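PDB 5HHA: PvdO from Pseudomonas aeruginosa, which probably takes part in periplasmic maturation of the pyoverdine chromophore and resembles formylglycine-generating oxidases. Local coordinates for residues A[159-164]-A[211-216]; A[250-255]-A[259-264]; A[167-172]-A[179-184]. All blocks are in the same frame, centred on the assembly; numbering follows the deposited sequence.

In the fold
The three contacts join loops and one helix of a chain with little regular structure. Contact 3 is nested within the chain loop that contact 1 closes, while contact 2 follows later in the chain. Their centres lie only 10 to 11 Å apart. Contacts 1 and 2 meet where His214 O lies 2.7 Å from Ser261 OG; contacts 2 and 3 meet through Ser263 N and Pro168 O, 2.8 Å apart; Arg162 NH1 and Gly167 O, at 2.9 Å, join contacts 1 and 3. The bound calcium ion sits nearby, about 12, 10 and 9 Å from the side chains of His214, Ser261 and Ile181 respectively.

Contact 1. Residues A[159-164]-A[211-216]; sequences YGARAG and YDMHGN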
ATOM      1  N   TYR A 159       7.014   6.661   3.584  1.00  7.96           N
ATOM      2  CA  TYR A 159       7.297   7.008   4.983  1.00  8.42           C
ATOM      3  C   TYR A 159       6.893   5.858   5.893  1.00  8.62           C
ATOM      4  O   TYR A 159       7.613   5.445   6.788  1.00  8.04           O
ATOM      5  CB  TYR A 159       6.517   8.252   5.342  1.00  8.81           C
ATOM      6  CG  TYR A 159       6.678   8.808   6.738  1.00  8.76           C
ATOM      7  CD1 TYR A 159       7.919   9.255   7.189  1.00  9.91           C
ATOM      8  CD2 TYR A 159       5.571   9.005   7.561  1.00 10.66           C
ATOM      9  CE1 TYR A 159       8.051   9.854   8.436  1.00 11.45           C
ATOM     10  CE2 TYR A 159       5.702   9.584   8.819  1.00 10.81           C
ATOM     11  CZ  TYR A 159       6.944  10.028   9.223  1.00 11.52           C
ATOM     12  OH  TYR A 159       7.145  10.658  10.445  1.00 13.63           O
ATOM     13  N   GLY A 160       5.692   5.353   5.668  1.00  7.79           N
ATOM     14  CA  GLY A 160       5.119   4.288   6.471  1.00  8.56           C
ATOM     15  C   GLY A 160       5.796   2.954   6.273  1.00  9.06           C
ATOM     16  O   GLY A 160       5.881   2.147   7.206  1.00  9.50           O
ATOM     17  N   ALA A 161       6.296   2.701   5.066  1.00  7.59           N
ATOM     18  CA  ALA A 161       7.051   1.497   4.783  1.00  7.63           C
ATOM     19  C   ALA A 161       8.396   1.529   5.491  1.00  7.84           C
ATOM     20  O   ALA A 161       8.829   0.519   6.040  1.00  8.32           O
ATOM     21  CB  ALA A 161       7.258   1.326   3.279  1.00  8.66           C
ATOM     22  N   ARG A 162       9.078   2.669   5.444  1.00  8.64           N
ATOM     23  CA  ARG A 162      10.429   2.744   5.980  1.00  8.12           C
ATOM     24  C   ARG A 162      10.473   2.741   7.499  1.00  9.23           C
ATOM     25  O   ARG A 162      11.386   2.158   8.103  1.00  9.95           O
ATOM     26  CB  ARG A 162      11.132   3.997   5.501  1.00  8.22           C
ATOM     27  CG  ARG A 162      11.474   3.982   4.026  1.00  8.37           C
ATOM     28  CD  ARG A 162      12.265   5.242   3.627  1.00  8.41           C
ATOM     29  NE  ARG A 162      12.715   5.167   2.237  1.00  8.04           N
ATOM     30  CZ  ARG A 162      13.708   4.384   1.831  1.00  7.53           C
ATOM     31  NH1 ARG A 162      14.410   3.687   2.691  1.00  8.80           N
ATOM     32  NH2 ARG A 162      13.989   4.295   0.548  1.00  9.17           N
ATOM     33  N   ALA A 163       9.522   3.430   8.134  1.00  8.99           N
ATOM     34  CA  ALA A 163       9.496   3.521   9.601  1.00 10.62           C
ATOM     35  C   ALA A 163      10.859   3.934  10.167  1.00 11.35           C
ATOM     36  O   ALA A 163      11.327   3.379  11.174  1.00 12.08           O
ATOM     37  CB  ALA A 163       9.020   2.216  10.214  1.00 11.79           C
ATOM     38  N   GLY A 164      11.498   4.905   9.520  1.00 10.04           N
ATOM     39  CA  GLY A 164      12.765   5.441   9.990  1.00 12.18           C
ATOM     40  C   GLY A 164      13.990   4.837   9.329  1.00 11.82           C
ATOM     41  O   GLY A 164      15.105   5.360   9.503  1.00 15.74           O
ATOM     42  N   TYR A 211       2.164  -3.300   8.904  1.00  8.77           N
ATOM     43  CA  TYR A 211       2.391  -4.646   8.370  1.00  9.36           C
ATOM     44  C   TYR A 211       2.271  -4.667   6.846  1.00  8.08           C
ATOM     45  O   TYR A 211       1.525  -3.877   6.252  1.00  8.85           O
ATOM     46  CB  TYR A 211       1.332  -5.613   8.897  1.00  8.89           C
ATOM     47  CG  TYR A 211       1.384  -5.857  10.387  1.00  9.03           C
ATOM     48  CD1 TYR A 211       0.776  -4.984  11.288  1.00 10.57           C
ATOM     49  CD2 TYR A 211       1.997  -6.996  10.880  1.00  9.94           C
ATOM     50  CE1 TYR A 211       0.811  -5.221  12.638  1.00 12.28           C
ATOM     51  CE2 TYR A 211       2.012  -7.256  12.249  1.00 11.52           C
ATOM     52  CZ  TYR A 211       1.417  -6.359  13.093  1.00 11.75           C
ATOM     53  OH  TYR A 211       1.447  -6.602  14.472  1.00 17.44           O
ATOM     54  N   ASP A 212       2.996  -5.591   6.234  1.00  8.40           N
ATOM     55  CA  ASP A 212       2.891  -5.919   4.805  1.00  7.61           C
ATOM     56  C   ASP A 212       3.309  -4.789   3.869  1.00  7.97           C
ATOM     57  O   ASP A 212       2.890  -4.786   2.711  1.00  8.15           O
ATOM     58  CB  ASP A 212       1.493  -6.444   4.447  1.00  8.73           C
ATOM     59  CG  ASP A 212       1.178  -7.770   5.108  1.00  8.60           C
ATOM     60  OD1 ASP A 212       1.989  -8.722   4.985  1.00  8.74           O
ATOM     61  OD2 ASP A 212       0.115  -7.879   5.773  1.00  9.61           O
ATOM     62  N   MET A 213       4.148  -3.872   4.329  1.00  8.18           N
ATOM     63  CA  MET A 213       4.600  -2.816   3.442  1.00  8.03           C
ATOM     64  C   MET A 213       5.577  -3.320   2.377  1.00  7.18           C
ATOM     65  O   MET A 213       5.882  -2.592   1.433  1.00  8.13           O
ATOM     66  CB  MET A 213       5.223  -1.679   4.243  1.00  8.91           C
ATOM     67  CG  MET A 213       4.192  -0.732   4.852  1.00  8.80           C
ATOM     68  SD  MET A 213       3.513   0.359   3.582  1.00  9.23           S
ATOM     69  CE  MET A 213       2.632   1.547   4.556  1.00  9.76           C
ATOM     70  N   HIS A 214       6.079  -4.541   2.506  1.00  7.64           N
ATOM     71  CA  HIS A 214       7.098  -5.073   1.595  1.00  8.07           C
ATOM     72  C   HIS A 214       6.678  -6.297   0.835  1.00  8.07           C
ATOM     73  O   HIS A 214       7.498  -6.967   0.221  1.00  7.95           O
ATOM     74  CB  HIS A 214       8.421  -5.229   2.336  1.00  8.51           C
ATOM     75  CG  HIS A 214       8.822  -3.950   2.994  1.00  8.10           C
ATOM     76  ND1 HIS A 214       9.629  -2.976   2.437  1.00 11.11           N
ATOM     77  CD2 HIS A 214       8.391  -3.452   4.161  1.00  6.42           C
ATOM     78  CE1 HIS A 214       9.679  -1.935   3.256  1.00  6.08           C
ATOM     79  NE2 HIS A 214       8.947  -2.220   4.322  1.00 12.04           N
ATOM     80  N   GLY A 215       5.380  -6.583   0.824  1.00  7.38           N
ATOM     81  CA  GLY A 215       4.881  -7.670  -0.000  1.00  9.23           C
ATOM     82  C   GLY A 215       3.363  -7.743   0.019  1.00  6.88           C
ATOM     83  O   GLY A 215       2.658  -6.783   0.382  1.00  7.51           O
ATOM     84  N   ASN A 216       2.873  -8.908  -0.376  1.00  7.45           N
ATOM     85  CA  ASN A 216       1.455  -9.252  -0.386  1.00  8.17           C
ATOM     86  C   ASN A 216       0.764  -8.693  -1.631  1.00  7.11           C
ATOM     87  O   ASN A 216       0.486  -9.445  -2.563  1.00  7.69           O
ATOM     88  CB  ASN A 216       0.753  -8.938   0.948  1.00  8.57           C
ATOM     89  CG  ASN A 216      -0.242 -10.016   1.348  1.00  7.86           C
ATOM     90  OD1 ASN A 216      -0.323 -11.054   0.710  1.00  8.66           O
ATOM     91  ND2 ASN A 216      -0.986  -9.770   2.426  1.00  8.78           N
TER
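Met213 lays its side chain along the backbone of Ala161 and up to the carbonyl carbon of Gly160, in the last turn of helix 154-162. Its CG comes within 3.6 Å of Ala161 CA, and the two CB atoms, of Ala161 and Met213, are 3.8 Å apart. Beyond CG the chain bends (chi2 -76°), which keeps the thioether close to the helix instead of letting it run straight on. Met213 SD therefore passes Ala161 CB at 3.9 Å. The terminal methyl, Met213 CE, reaches Gly160 C at 3.9 Å. With a glycine at 160 and an alanine at 161, the helix offers Met213 a nearly bare backbone.

The next residue turns the same surface polar. His214 directs the ring edge at NE2 toward the helix and donates a hydrogen bond to Ala161 O at 3.2 Å, with a moderately bent N-H...O angle of 149°. The oxygen lies close to the imidazole plane, whereas NE2 stands above the carbonyl plane, 44° out of it, and so misses the lone-pair directions. The helix is finishing here, since Ala163 already has positive phi, and a side-chain donor thus serves a carbonyl of its last turn. Asn206 does the same for Gly160 O. A return tie comes from Arg157, whose NH1 binds Met213 O, while Ile79 and Arg281 of two neighbouring strands also pack on Met213.

Met213 and His214 are the two central residues of a type I beta turn running from Asp212 to Gly215, so two consecutive side chains of one turn meet the helix. A buried face of a helix's last turn, met by a loop turn, is consistent with the FGE-sulfatase fold, in which long irregular segments cover a small core of helices and strands.

Contact 2. Residues A[250-255]-A[259-264]; sequences RGNDWG and IFSRSG
Arg250, on strand 247-251, bends at chi2 and brings its guanidinium beside the second segment, with NH1 3.0 Å from Ser263 O and Gly264 lying over one face of the group. Its strongest partners are acidic: Glu154 and Glu158 of helix 154-162 form salt bridges to NE and NH2. At Gly251 the backbone itself makes the approach, near Phe260. Asn252 then carries the main link. Its CG, anti to the backbone N (chi1 -164°), leads the amide across to the 259-264 segment, where ND2 donates to Ser261 OG at 2.9 Å. This bond is almost straight, at 170°, and lies in the amide plane. ND2 also bonds Pro257 O, within the intervening loop, while OD1 rests 3.6 Å from Phe260 CB; the amide stands nearly perpendicular to the phenyl ring. Next along, Asp253 OD1 accepts from Gly255 N at 2.8 Å, which forms an Asx turn. Because Ser261 OG accepts from Asn252, its own hydrogen can serve His214 O, so the buried hydroxyl is both acceptor and donor, linking Asn252 to His214 O in a short hydrogen-bond chain.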
ATOM      1  N   ARG A 250       2.286   1.393  -5.091  1.00  7.53           N
ATOM      2  CA  ARG A 250       3.427   1.152  -4.217  1.00  7.96           C
ATOM      3  C   ARG A 250       3.398  -0.247  -3.626  1.00  7.33           C
ATOM      4  O   ARG A 250       2.359  -0.912  -3.576  1.00  7.56           O
ATOM      5  CB  ARG A 250       3.475   2.189  -3.098  1.00  7.99           C
ATOM      6  CG  ARG A 250       4.165   3.497  -3.542  1.00  8.15           C
ATOM      7  CD  ARG A 250       5.628   3.242  -3.941  1.00  8.79           C
ATOM      8  NE  ARG A 250       6.399   4.474  -4.089  1.00  8.44           N
ATOM      9  CZ  ARG A 250       7.387   4.845  -3.292  1.00  8.01           C
ATOM     10  NH1 ARG A 250       7.841   4.099  -2.288  1.00  8.33           N
ATOM     11  NH2 ARG A 250       7.999   5.972  -3.569  1.00  8.67           N
ATOM     12  N   GLY A 251       4.543  -0.667  -3.113  1.00  7.67           N
ATOM     13  CA  GLY A 251       4.712  -1.977  -2.518  1.00  7.94           C
ATOM     14  C   GLY A 251       5.109  -2.993  -3.563  1.00  7.18           C
ATOM     15  O   GLY A 251       5.777  -2.697  -4.545  1.00  8.38           O
ATOM     16  N   ASN A 252       4.733  -4.242  -3.314  1.00  7.41           N
ATOM     17  CA  ASN A 252       5.074  -5.332  -4.226  1.00  7.87           C
ATOM     18  C   ASN A 252       4.101  -6.474  -3.965  1.00  7.30           C
ATOM     19  O   ASN A 252       3.643  -6.638  -2.838  1.00  8.32           O
ATOM     20  CB  ASN A 252       6.518  -5.782  -3.966  1.00  8.03           C
ATOM     21  CG  ASN A 252       7.078  -6.624  -5.080  1.00  7.49           C
ATOM     22  OD1 ASN A 252       6.671  -6.506  -6.232  1.00  8.65           O
ATOM     23  ND2 ASN A 252       8.067  -7.429  -4.751  1.00  8.37           N
ATOM     24  N   ASP A 253       3.806  -7.274  -4.981  1.00  7.48           N
ATOM     25  CA  ASP A 253       2.813  -8.325  -4.825  1.00  7.53           C
ATOM     26  C   ASP A 253       3.389  -9.729  -4.732  1.00  8.13           C
ATOM     27  O   ASP A 253       4.562 -10.001  -5.003  1.00  8.62           O
ATOM     28  CB  ASP A 253       1.757  -8.249  -5.926  1.00  9.18           C
ATOM     29  CG  ASP A 253       2.285  -8.601  -7.288  1.00  8.72           C
ATOM     30  OD1 ASP A 253       2.320  -9.792  -7.664  1.00  9.48           O
ATOM     31  OD2 ASP A 253       2.645  -7.650  -8.044  1.00 10.30           O
ATOM     32  N   TRP A 254       2.483 -10.611  -4.340  1.00  7.90           N
ATOM     33  CA  TRP A 254       2.708 -12.032  -4.173  1.00  7.96           C
ATOM     34  C   TRP A 254       3.376 -12.717  -5.347  1.00  7.55           C
ATOM     35  O   TRP A 254       3.989 -13.774  -5.158  1.00  9.01           O
ATOM     36  CB  TRP A 254       1.369 -12.722  -3.889  1.00  9.09           C
ATOM     37  CG  TRP A 254       0.334 -12.532  -4.941  1.00 10.12           C
ATOM     38  CD1 TRP A 254      -0.642 -11.575  -4.973  1.00  9.24           C
ATOM     39  CD2 TRP A 254       0.153 -13.323  -6.122  1.00  9.76           C
ATOM     40  NE1 TRP A 254      -1.402 -11.708  -6.080  1.00 10.68           N
ATOM     41  CE2 TRP A 254      -0.953 -12.780  -6.813  1.00 11.33           C
ATOM     42  CE3 TRP A 254       0.816 -14.430  -6.666  1.00 11.10           C
ATOM     43  CZ2 TRP A 254      -1.417 -13.309  -8.021  1.00 13.18           C
ATOM     44  CZ3 TRP A 254       0.348 -14.965  -7.868  1.00 12.93           C
ATOM     45  CH2 TRP A 254      -0.754 -14.396  -8.538  1.00 13.64           C
ATOM     46  N   GLY A 255       3.230 -12.210  -6.555  1.00  7.77           N
ATOM     47  CA  GLY A 255       3.803 -12.855  -7.714  1.00  8.13           C
ATOM     48  C   GLY A 255       5.166 -12.345  -8.141  1.00  8.64           C
ATOM     49  O   GLY A 255       5.718 -12.837  -9.123  1.00  9.35           O
ATOM     50  N   ILE A 259      13.355  -8.192  -5.072  1.00  7.78           N
ATOM     51  CA  ILE A 259      14.121  -7.036  -5.504  1.00  8.33           C
ATOM     52  C   ILE A 259      13.197  -5.829  -5.709  1.00  8.84           C
ATOM     53  O   ILE A 259      13.642  -4.685  -5.627  1.00  9.89           O
ATOM     54  CB  ILE A 259      14.919  -7.380  -6.814  1.00  9.25           C
ATOM     55  CG1 ILE A 259      16.039  -6.391  -7.093  1.00 10.26           C
ATOM     56  CG2 ILE A 259      14.002  -7.542  -7.975  1.00 10.08           C
ATOM     57  CD1 ILE A 259      17.169  -6.426  -6.108  1.00 11.04           C
ATOM     58  N   PHE A 260      11.901  -6.074  -5.931  1.00  7.66           N
ATOM     59  CA  PHE A 260      10.937  -4.980  -6.067  1.00  7.60           C
ATOM     60  C   PHE A 260      10.192  -4.669  -4.774  1.00  8.70           C
ATOM     61  O   PHE A 260       9.325  -3.795  -4.773  1.00  8.67           O
ATOM     62  CB  PHE A 260       9.960  -5.278  -7.202  1.00  7.78           C
ATOM     63  CG  PHE A 260      10.628  -5.526  -8.516  1.00  8.81           C
ATOM     64  CD1 PHE A 260      11.540  -4.628  -9.023  1.00 10.44           C
ATOM     65  CD2 PHE A 260      10.352  -6.653  -9.260  1.00  9.36           C
ATOM     66  CE1 PHE A 260      12.176  -4.860 -10.231  1.00 11.97           C
ATOM     67  CE2 PHE A 260      10.976  -6.879 -10.467  1.00 10.31           C
ATOM     68  CZ  PHE A 260      11.885  -5.973 -10.960  1.00 11.17           C
ATOM     69  N   SER A 261      10.572  -5.311  -3.668  1.00  7.27           N
ATOM     70  CA  SER A 261       9.955  -5.073  -2.377  1.00  8.18           C
ATOM     71  C   SER A 261      10.615  -3.957  -1.589  1.00  7.58           C
ATOM     72  O   SER A 261      10.115  -3.566  -0.523  1.00  8.41           O
ATOM     73  CB  SER A 261      10.004  -6.343  -1.531  1.00  8.36           C
ATOM     74  OG  SER A 261       9.070  -7.306  -1.998  1.00  8.49           O
ATOM     75  N   ARG A 262      11.707  -3.413  -2.118  1.00  7.29           N
ATOM     76  CA  ARG A 262      12.459  -2.370  -1.431  1.00  7.94           C
ATOM     77  C   ARG A 262      11.550  -1.173  -1.164  1.00  6.89           C
ATOM     78  O   ARG A 262      10.680  -0.853  -1.988  1.00  7.97           O
ATOM     79  CB  ARG A 262      13.611  -1.930  -2.331  1.00  7.36           C
ATOM     80  CG  ARG A 262      14.575  -3.039  -2.724  1.00  7.44           C
ATOM     81  CD  ARG A 262      15.577  -2.634  -3.816  1.00  7.48           C
ATOM     82  NE  ARG A 262      14.860  -2.208  -5.003  1.00  7.94           N
ATOM     83  CZ  ARG A 262      14.651  -0.959  -5.388  1.00  7.20           C
ATOM     84  NH1 ARG A 262      15.301   0.062  -4.830  1.00  8.65           N
ATOM     85  NH2 ARG A 262      13.870  -0.727  -6.411  1.00  8.10           N
ATOM     86  N   SER A 263      11.794  -0.466  -0.065  1.00  7.01           N
ATOM     87  CA  SER A 263      10.920   0.627   0.339  1.00  7.50           C
ATOM     88  C   SER A 263      10.768   1.717  -0.709  1.00  7.83           C
ATOM     89  O   SER A 263       9.739   2.410  -0.737  1.00  8.06           O
ATOM     90  CB  SER A 263      11.423   1.240   1.628  1.00  7.66           C
ATOM     91  OG  SER A 263      11.280   0.359   2.721  1.00  8.41           O
ATOM     92  N   GLY A 264      11.792   1.946  -1.529  1.00  7.74           N
ATOM     93  CA  GLY A 264      11.756   2.987  -2.532  1.00  8.46           C
ATOM     94  C   GLY A 264      11.282   2.589  -3.912  1.00  7.56           C
ATOM     95  O   GLY A 264      11.208   3.434  -4.793  1.00  7.91           O
TER

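Contact 3. Residues A[167-172]-A[179-184]; sequences GPFPFP and YSIAKH
Phe171 and His184 face each other across two irregular segments of the long loop region of this FGE-sulfatase fold, neither of which forms helix or strand. Their rings are almost parallel, the planes only 3° apart, but they have slid past each other until they barely overlap, with 4.5 Å between the ring centroids. What each ring covers instead is the other's methylene: His184 CB sits 3.4 Å from the centroid of the Phe171 ring, and Phe171 CB 3.5 Å from that of the imidazole, a reciprocal pair of CH-pi contacts. Phe171 reaches this place with CG held between its backbone N and carbonyl carbon (chi1 45°).

The other face of the Phe171 ring is taken by Phe169 CB, 3.7 Å above its plane, so the phenyl lies between His184 CB of the second segment and Phe169 CB of its own. His214, from contact 1, meets it edge-to-face. Ile181 touches both phenylalanines with one methyl: CG2 approaches the edge of Phe171 at CE1, 3.6 Å away, and also lies over the centre of the Phe169 ring, 4.2 Å from the centroid. The Ile181 side chain also lies about 4 Å from that of the calcium ligand Thr187. At the far end Tyr179 crosses Phe169 at about a right angle, its OH at the phenyl rim, 3.5 Å from Phe169 CE2.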
ATOM      1  N   GLY A 167      17.760   2.153   4.378  1.00 11.86           N
ATOM      2  CA  GLY A 167      18.082   1.115   3.409  1.00 11.98           C
ATOM      3  C   GLY A 167      16.853   0.576   2.725  1.00 10.71           C
ATOM      4  O   GLY A 167      15.745   1.105   2.887  1.00 10.14           O
ATOM      5  N   PRO A 168      17.030  -0.484   1.944  1.00  9.34           N
ATOM      6  CA  PRO A 168      15.903  -1.039   1.200  1.00  8.49           C
ATOM      7  C   PRO A 168      14.808  -1.646   2.085  1.00  8.62           C
ATOM      8  O   PRO A 168      13.627  -1.654   1.692  1.00  9.27           O
ATOM      9  CB  PRO A 168      16.553  -2.113   0.319  1.00  9.22           C
ATOM     10  CG  PRO A 168      17.794  -2.473   0.995  1.00 11.91           C
ATOM     11  CD  PRO A 168      18.284  -1.206   1.659  1.00 10.97           C
ATOM     12  N   PHE A 169      15.176  -2.164   3.256  1.00  7.79           N
ATOM     13  CA  PHE A 169      14.207  -2.819   4.127  1.00  9.73           C
ATOM     14  C   PHE A 169      14.390  -2.425   5.582  1.00 10.06           C
ATOM     15  O   PHE A 169      15.514  -2.253   6.055  1.00 10.60           O
ATOM     16  CB  PHE A 169      14.339  -4.333   4.054  1.00  9.78           C
ATOM     17  CG  PHE A 169      14.221  -4.876   2.654  1.00  8.76           C
ATOM     18  CD1 PHE A 169      12.986  -4.933   2.024  1.00  8.73           C
ATOM     19  CD2 PHE A 169      15.337  -5.300   1.942  1.00  9.38           C
ATOM     20  CE1 PHE A 169      12.856  -5.413   0.717  1.00  8.21           C
ATOM     21  CE2 PHE A 169      15.200  -5.770   0.629  1.00  8.90           C
ATOM     22  CZ  PHE A 169      13.975  -5.822   0.036  1.00  8.54           C
ATOM     23  N   PRO A 170      13.288  -2.330   6.332  1.00  9.32           N
ATOM     24  CA  PRO A 170      13.394  -2.018   7.765  1.00 10.58           C
ATOM     25  C   PRO A 170      13.696  -3.243   8.633  1.00 13.54           C
ATOM     26  O   PRO A 170      13.803  -3.088   9.864  1.00 19.60           O
ATOM     27  CB  PRO A 170      12.016  -1.429   8.085  1.00 12.73           C
ATOM     28  CG  PRO A 170      11.087  -2.116   7.129  1.00  9.78           C
ATOM     29  CD  PRO A 170      11.893  -2.291   5.849  1.00  8.83           C
ATOM     30  N   PHE A 171      13.899  -4.402   8.033  1.00 10.66           N
ATOM     31  CA  PHE A 171      14.142  -5.657   8.717  1.00 11.35           C
ATOM     32  C   PHE A 171      15.376  -6.266   8.089  1.00 11.31           C
ATOM     33  O   PHE A 171      15.745  -5.912   6.963  1.00 11.01           O
ATOM     34  CB  PHE A 171      12.942  -6.598   8.563  1.00 10.94           C
ATOM     35  CG  PHE A 171      12.399  -6.669   7.169  1.00  8.77           C
ATOM     36  CD1 PHE A 171      13.050  -7.404   6.204  1.00 10.38           C
ATOM     37  CD2 PHE A 171      11.242  -5.980   6.819  1.00 11.45           C
ATOM     38  CE1 PHE A 171      12.551  -7.465   4.923  1.00 10.55           C
ATOM     39  CE2 PHE A 171      10.738  -6.033   5.530  1.00 10.37           C
ATOM     40  CZ  PHE A 171      11.401  -6.766   4.593  1.00 10.08           C
ATOM     41  N   PRO A 172      16.018  -7.194   8.799  1.00 11.77           N
ATOM     42  CA  PRO A 172      17.179  -7.881   8.241  1.00 12.01           C
ATOM     43  C   PRO A 172      16.780  -8.933   7.207  1.00 11.43           C
ATOM     44  O   PRO A 172      15.662  -9.433   7.208  1.00 10.72           O
ATOM     45  CB  PRO A 172      17.800  -8.563   9.470  1.00 17.13           C
ATOM     46  CG  PRO A 172      16.676  -8.755  10.380  1.00 19.06           C
ATOM     47  CD  PRO A 172      15.755  -7.607  10.193  1.00 13.64           C
ATOM     48  N   TYR A 179      19.597 -12.972  -0.367  1.00 10.35           N
ATOM     49  CA  TYR A 179      18.613 -11.887  -0.499  1.00  9.56           C
ATOM     50  C   TYR A 179      17.219 -12.492  -0.445  1.00  9.85           C
ATOM     51  O   TYR A 179      16.546 -12.647  -1.440  1.00 10.74           O
ATOM     52  CB  TYR A 179      18.881 -11.097  -1.805  1.00  9.98           C
ATOM     53  CG  TYR A 179      18.224  -9.741  -1.985  1.00  8.31           C
ATOM     54  CD1 TYR A 179      16.839  -9.584  -2.066  1.00 10.15           C
ATOM     55  CD2 TYR A 179      19.006  -8.619  -2.114  1.00  9.34           C
ATOM     56  CE1 TYR A 179      16.276  -8.337  -2.240  1.00  9.09           C
ATOM     57  CE2 TYR A 179      18.455  -7.382  -2.308  1.00  8.27           C
ATOM     58  CZ  TYR A 179      17.081  -7.248  -2.379  1.00  7.80           C
ATOM     59  OH  TYR A 179      16.511  -6.024  -2.561  1.00 10.19           O
ATOM     60  N   SER A 180      16.830 -12.934   0.750  1.00 10.94           N
ATOM     61  CA  SER A 180      15.525 -13.523   1.001  1.00 10.23           C
ATOM     62  C   SER A 180      14.883 -12.745   2.118  1.00 11.41           C
ATOM     63  O   SER A 180      15.536 -12.402   3.114  1.00 10.98           O
ATOM     64  CB  SER A 180      15.687 -14.985   1.379  1.00 11.99           C
ATOM     65  OG  SER A 180      14.440 -15.578   1.679  1.00 12.07           O
ATOM     66  N   ILE A 181      13.600 -12.443   1.947  1.00  9.84           N
ATOM     67  CA  ILE A 181      12.850 -11.692   2.949  1.00 10.44           C
ATOM     68  C   ILE A 181      11.601 -12.473   3.361  1.00 10.07           C
ATOM     69  O   ILE A 181      10.623 -11.881   3.820  1.00 10.35           O
ATOM     70  CB  ILE A 181      12.487 -10.283   2.439  1.00  9.96           C
ATOM     71  CG1 ILE A 181      11.589 -10.310   1.194  1.00  9.20           C
ATOM     72  CG2 ILE A 181      13.751  -9.497   2.152  1.00 10.34           C
ATOM     73  CD1 ILE A 181      11.141  -8.927   0.735  1.00 10.29           C
ATOM     74  N   ALA A 182      11.647 -13.783   3.173  1.00 10.33           N
ATOM     75  CA  ALA A 182      10.501 -14.649   3.448  1.00 11.49           C
ATOM     76  C   ALA A 182      10.059 -14.692   4.908  1.00 11.68           C
ATOM     77  O   ALA A 182       8.924 -15.115   5.177  1.00 13.28           O
ATOM     78  CB  ALA A 182      10.801 -16.029   2.974  1.00 14.63           C
ATOM     79  N   LYS A 183      10.900 -14.268   5.844  1.00 10.48           N
ATOM     80  CA  LYS A 183      10.469 -14.112   7.240  1.00 11.33           C
ATOM     81  C   LYS A 183       9.707 -12.820   7.498  1.00 12.08           C
ATOM     82  O   LYS A 183       9.093 -12.659   8.552  1.00 13.10           O
ATOM     83  CB  LYS A 183      11.668 -14.199   8.203  1.00 15.37           C
ATOM     84  CG  LYS A 183      12.310 -15.574   8.267  1.00 20.55           C
ATOM     85  CD  LYS A 183      11.338 -16.633   8.756  1.00 29.62           C
ATOM     86  CE  LYS A 183      12.015 -17.989   8.895  1.00 37.72           C
ATOM     87  NZ  LYS A 183      11.093 -19.006   9.484  1.00 41.81           N
ATOM     88  N   HIS A 184       9.753 -11.875   6.550  1.00 11.45           N
ATOM     89  CA  HIS A 184       9.127 -10.577   6.718  1.00 10.35           C
ATOM     90  C   HIS A 184       8.128 -10.158   5.658  1.00  8.93           C
ATOM     91  O   HIS A 184       7.451  -9.173   5.857  1.00 10.44           O
ATOM     92  CB  HIS A 184      10.208  -9.508   6.865  1.00 11.54           C
ATOM     93  CG  HIS A 184      10.986  -9.650   8.127  1.00 11.62           C
ATOM     94  ND1 HIS A 184      10.591  -9.115   9.341  1.00 15.80           N
ATOM     95  CD2 HIS A 184      12.110 -10.355   8.370  1.00 11.63           C
ATOM     96  CE1 HIS A 184      11.458  -9.476  10.269  1.00 12.86           C
ATOM     97  NE2 HIS A 184      12.389 -10.222   9.707  1.00 16.15           N
TER